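Local coordinates for putative Xylose isomerase (Rhodospirillum rubrum, PDB 3QXB), which is a TIM-barrel protein that binds iron(III) or manganese(II) and probably works as an isomerase, at residues A[52-56]-A[57-61]; A[103-106]-A[107-110]. All blocks are in the same frame, centred on the assembly; numbering follows the deposited sequence.

Contact 1: A[52-56]-A[57-61]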
loop_
_atom_site.group_PDB
_atom_site.type_symbol
_atom_site.label_atom_id
_atom_site.label_comp_id
_atom_site.label_asym_id
_atom_site.label_seq_id
_atom_site.Cartn_x
_atom_site.Cartn_y
_atom_site.Cartn_z
ATOM N N VAL A 52 -11.988 -12.295 -13.715
ATOM C CA VAL A 52 -10.854 -11.655 -13.124
ATOM C C VAL A 52 -11.105 -10.159 -12.894
ATOM O O VAL A 52 -11.722 -9.498 -13.724
ATOM C CB VAL A 52 -9.671 -11.807 -14.063
ATOM C CG1 VAL A 52 -8.479 -11.031 -13.545
ATOM C CG2 VAL A 52 -9.334 -13.313 -14.322
ATOM N N GLN A 53 -10.634 -9.640 -11.766
ATOM C CA GLN A 53 -10.564 -8.199 -11.533
ATOM C C GLN A 53 -9.105 -7.839 -11.430
ATOM O O GLN A 53 -8.375 -8.345 -10.545
ATOM C CB GLN A 53 -11.322 -7.778 -10.278
ATOM C CG GLN A 53 -11.465 -6.335 -10.112
ATOM C CD GLN A 53 -12.404 -5.965 -9.000
ATOM O OE1 GLN A 53 -12.132 -6.222 -7.817
ATOM N NE2 GLN A 53 -13.538 -5.332 -9.374
ATOM N N TYR A 54 -8.669 -6.994 -12.355
ATOM C CA TYR A 54 -7.279 -6.598 -12.442
ATOM C C TYR A 54 -7.067 -5.493 -11.428
ATOM O O TYR A 54 -7.943 -4.666 -11.260
ATOM C CB TYR A 54 -7.015 -6.112 -13.851
ATOM C CG TYR A 54 -5.604 -5.623 -14.155
ATOM C CD1 TYR A 54 -4.600 -6.506 -14.566
ATOM C CD2 TYR A 54 -5.301 -4.283 -14.099
ATOM C CE1 TYR A 54 -3.305 -6.049 -14.871
ATOM C CE2 TYR A 54 -4.041 -3.833 -14.439
ATOM C CZ TYR A 54 -3.044 -4.716 -14.811
ATOM O OH TYR A 54 -1.762 -4.194 -15.112
ATOM N N THR A 55 -5.934 -5.492 -10.725
ATOM C CA THR A 55 -5.678 -4.484 -9.680
ATOM C C THR A 55 -4.716 -3.368 -10.180
ATOM O O THR A 55 -3.733 -3.646 -10.877
ATOM C CB THR A 55 -5.097 -5.136 -8.387
ATOM O OG1 THR A 55 -4.829 -4.133 -7.391
ATOM C CG2 THR A 55 -3.787 -5.923 -8.657
ATOM N N TYR A 56 -4.991 -2.122 -9.816
ATOM C CA TYR A 56 -4.047 -1.012 -10.088
ATOM C C TYR A 56 -2.643 -1.296 -9.489
ATOM O O TYR A 56 -1.669 -0.719 -9.923
ATOM C CB TYR A 56 -4.518 0.274 -9.474
ATOM C CG TYR A 56 -5.864 0.869 -9.937
ATOM C CD1 TYR A 56 -6.697 0.232 -10.856
ATOM C CD2 TYR A 56 -6.311 2.037 -9.377
ATOM C CE1 TYR A 56 -7.915 0.798 -11.207
ATOM C CE2 TYR A 56 -7.548 2.589 -9.705
ATOM C CZ TYR A 56 -8.340 1.988 -10.602
ATOM O OH TYR A 56 -9.551 2.601 -10.963
ATOM N N ASP A 57 -2.568 -2.167 -8.480
ATOM C CA ASP A 57 -1.319 -2.587 -7.844
ATOM C C ASP A 57 -0.357 -3.368 -8.772
ATOM O O ASP A 57 0.755 -3.655 -8.375
ATOM C CB ASP A 57 -1.593 -3.390 -6.549
ATOM C CG ASP A 57 -1.957 -2.502 -5.342
ATOM O OD1 ASP A 57 -1.913 -1.241 -5.410
ATOM O OD2 ASP A 57 -2.316 -3.060 -4.281
ATOM N N LEU A 58 -0.771 -3.728 -9.983
ATOM C CA LEU A 58 0.136 -4.377 -10.939
ATOM C C LEU A 58 0.711 -3.349 -11.903
ATOM O O LEU A 58 1.873 -3.446 -12.247
ATOM C CB LEU A 58 -0.568 -5.473 -11.738
ATOM C CG LEU A 58 -0.806 -6.807 -11.035
ATOM C CD1 LEU A 58 -1.773 -7.700 -11.873
ATOM C CD2 LEU A 58 0.499 -7.507 -10.840
ATOM N N THR A 59 -0.091 -2.336 -12.282
ATOM C CA THR A 59 0.357 -1.259 -13.134
ATOM C C THR A 59 -0.277 0.064 -12.645
ATOM O O THR A 59 -1.500 0.247 -12.751
ATOM C CB THR A 59 0.035 -1.531 -14.678
ATOM O OG1 THR A 59 -1.347 -1.626 -14.882
ATOM C CG2 THR A 59 0.723 -2.798 -15.242
ATOM N N ASP A 60 0.578 0.969 -12.131
ATOM C CA ASP A 60 0.148 2.196 -11.483
ATOM C C ASP A 60 -0.439 3.144 -12.551
ATOM O O ASP A 60 0.220 3.461 -13.532
ATOM C CB ASP A 60 1.356 2.877 -10.803
ATOM C CG ASP A 60 0.968 3.998 -9.852
ATOM O OD1 ASP A 60 -0.191 4.506 -9.915
ATOM O OD2 ASP A 60 1.870 4.426 -9.068
ATOM N N PRO A 61 -1.690 3.595 -12.361
ATOM C CA PRO A 61 -2.316 4.599 -13.238
ATOM C C PRO A 61 -1.434 5.841 -13.433
ATOM O O PRO A 61 -1.409 6.429 -14.497
ATOM C CB PRO A 61 -3.615 4.951 -12.480
ATOM C CG PRO A 61 -4.008 3.683 -11.785
ATOM C CD PRO A 61 -2.632 3.101 -11.346
#
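Thr55 grips the chain that follows it twice: its OG1 accepts from Asp57 N at 3.2 Å, and its carbonyl O accepts from Leu58 N at 3.1 Å in a straighter bond. The first closes an ST turn; the second, with Tyr56 and Asp57 both in right-handed helical conformations, a type I beta turn. Together they turn the chain at the end of strand 51-55 of the TIM barrel, where it leaves for helix 65-81. The hydroxyl faces the turn because OG1 lies anti to the backbone N (chi1 179°), and Leu58 N comes to Thr55 O from above the carbonyl plane. Asp57 projects beyond, its carboxylate taking the amide hydrogens of Leu93 and Ala94 at the start of helix 93-96. Thr59 OG1 lies at the edge of the Tyr54 ring, where it and Tyr54 OH can share a hydrogen bond, though the phenol oxygen is crowded in the model and its exact place doubtful. Leu58 CD1 comes obliquely to the same ring, 3.7 Å from Tyr54 CE1. Tyr56, whose hydroxyl bonds to Thr131 OG1, offers a ring face to the proline: Pro61 CG makes a CH-pi contact 4.1 Å from the ring centroid and lies 3.7 Å from Tyr56 CD2.

Contact 2: A[103-106]-A[107-110]; sequences APTL and ELQS
Ala103 presses its methyl group against the root of Leu108, CB to CB at 3.4 Å, closer than carbon pairs usually come. Further along the leucine, CD1 comes within 4.1 Å of Pro104 CD, while CG lies beside Thr105 OG1. That hydroxyl has a task of its own: placed between the backbone N and the carbonyl carbon (chi1 72°), it accepts from Leu108 N at 3.0 Å with an angle of 162°. Thr105 is thus the N-cap of helix 106-125, supplying an acceptor to an amide of the first turn, where no earlier helical carbonyl is available. The regular helical pattern starts at once, with Gln109 N donating to Thr105 O. One residue on, Leu106 O takes two donors, Ser110 N at 2.8 Å and Ser110 OG at 3.0 Å, which come from opposite faces of its plane. Gln109 leans back over the loop: OE1 accepts from a water, 2.8 Å away, that also donates to Ala103 O, and NE2 donates to Phe101 O. With an alanine here, Phe101 O would probably lose this donor and the water one acceptor, so that the loop before the helix could shift more freely. Glu107 turns away from the loop, and its OE2 forms a salt bridge with Arg70 of the second subunit.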
loop_
_atom_site.group_PDB
_atom_site.type_symbol
_atom_site.label_atom_id
_atom_site.label_comp_id
_atom_site.label_asym_id
_atom_site.label_seq_id
_atom_site.Cartn_x
_atom_site.Cartn_y
_atom_site.Cartn_z
ATOM N N ALA A 103 -10.213 14.427 0.242
ATOM C CA ALA A 103 -9.034 15.076 0.797
ATOM C C ALA A 103 -9.303 16.531 1.251
ATOM O O ALA A 103 -10.241 17.173 0.800
ATOM C CB ALA A 103 -7.865 15.026 -0.252
ATOM N N PRO A 104 -8.458 17.066 2.137
ATOM C CA PRO A 104 -8.785 18.344 2.762
ATOM C C PRO A 104 -8.445 19.616 1.949
ATOM O O PRO A 104 -8.797 20.693 2.377
ATOM C CB PRO A 104 -7.990 18.298 4.073
ATOM C CG PRO A 104 -6.767 17.429 3.709
ATOM C CD PRO A 104 -7.392 16.356 2.845
ATOM N N THR A 105 -7.792 19.505 0.792
ATOM C CA THR A 105 -7.618 20.656 -0.105
ATOM C C THR A 105 -8.155 20.297 -1.469
ATOM O O THR A 105 -8.200 19.090 -1.843
ATOM C CB THR A 105 -6.159 21.080 -0.274
ATOM O OG1 THR A 105 -5.477 20.100 -1.074
ATOM C CG2 THR A 105 -5.431 21.285 1.134
ATOM N N LEU A 106 -8.585 21.319 -2.213
ATOM C CA LEU A 106 -9.108 21.099 -3.563
ATOM C C LEU A 106 -8.001 20.524 -4.454
ATOM O O LEU A 106 -8.286 19.715 -5.301
ATOM C CB LEU A 106 -9.667 22.381 -4.191
ATOM C CG LEU A 106 -10.315 22.256 -5.585
ATOM C CD1 LEU A 106 -11.529 21.271 -5.566
ATOM C CD2 LEU A 106 -10.716 23.619 -6.149
ATOM N N GLU A 107 -6.756 20.950 -4.272
ATOM C CA GLU A 107 -5.659 20.380 -5.071
ATOM C C GLU A 107 -5.501 18.874 -4.848
ATOM O O GLU A 107 -5.281 18.117 -5.797
ATOM C CB GLU A 107 -4.327 21.087 -4.772
ATOM C CG GLU A 107 -4.096 22.328 -5.612
ATOM C CD GLU A 107 -2.699 22.940 -5.425
ATOM O OE1 GLU A 107 -1.786 22.340 -4.817
ATOM O OE2 GLU A 107 -2.529 24.064 -5.876
ATOM N N LEU A 108 -5.600 18.420 -3.595
ATOM C CA LEU A 108 -5.534 16.978 -3.295
ATOM C C LEU A 108 -6.748 16.263 -3.854
ATOM O O LEU A 108 -6.617 15.176 -4.416
ATOM C CB LEU A 108 -5.369 16.694 -1.791
ATOM C CG LEU A 108 -4.014 17.003 -1.150
ATOM C CD1 LEU A 108 -4.131 17.050 0.408
ATOM C CD2 LEU A 108 -2.942 15.976 -1.578
ATOM N N GLN A 109 -7.934 16.877 -3.776
ATOM C CA GLN A 109 -9.126 16.284 -4.426
ATOM C C GLN A 109 -8.891 16.170 -5.923
ATOM O O GLN A 109 -9.245 15.196 -6.522
ATOM C CB GLN A 109 -10.403 17.085 -4.152
ATOM C CG GLN A 109 -10.881 17.059 -2.714
ATOM C CD GLN A 109 -12.139 17.833 -2.563
ATOM O OE1 GLN A 109 -12.094 19.061 -2.441
ATOM N NE2 GLN A 109 -13.298 17.135 -2.663
ATOM N N SER A 110 -8.314 17.199 -6.541
ATOM C CA SER A 110 -8.034 17.174 -7.985
ATOM C C SER A 110 -7.012 16.138 -8.382
ATOM O O SER A 110 -7.084 15.610 -9.500
ATOM C CB SER A 110 -7.610 18.543 -8.511
ATOM O OG SER A 110 -8.646 19.456 -8.275
HETATM O O HOH W 1 -10.857 19.786 0.001
#

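The two contacts do not touch: their centres lie 24 Å apart and their nearest atoms about 12 Å. Helix 106-125 relates them, since contact 2 forms its first turn and its later residues Leu116 and Ala119 pack on Tyr56 and Ala119 also on Pro61 of contact 1. Contact 1 is the one near the metal site, the side chain of Thr55 being about 7 Å from that of Glu286 and about 10 Å from the bound metal; contact 2 lies away from it. Both reach the second subunit: Tyr56 O of contact 1 bonds to Tyr98 OH of that subunit, and Thr105 of contact 2 packs on its Arg71.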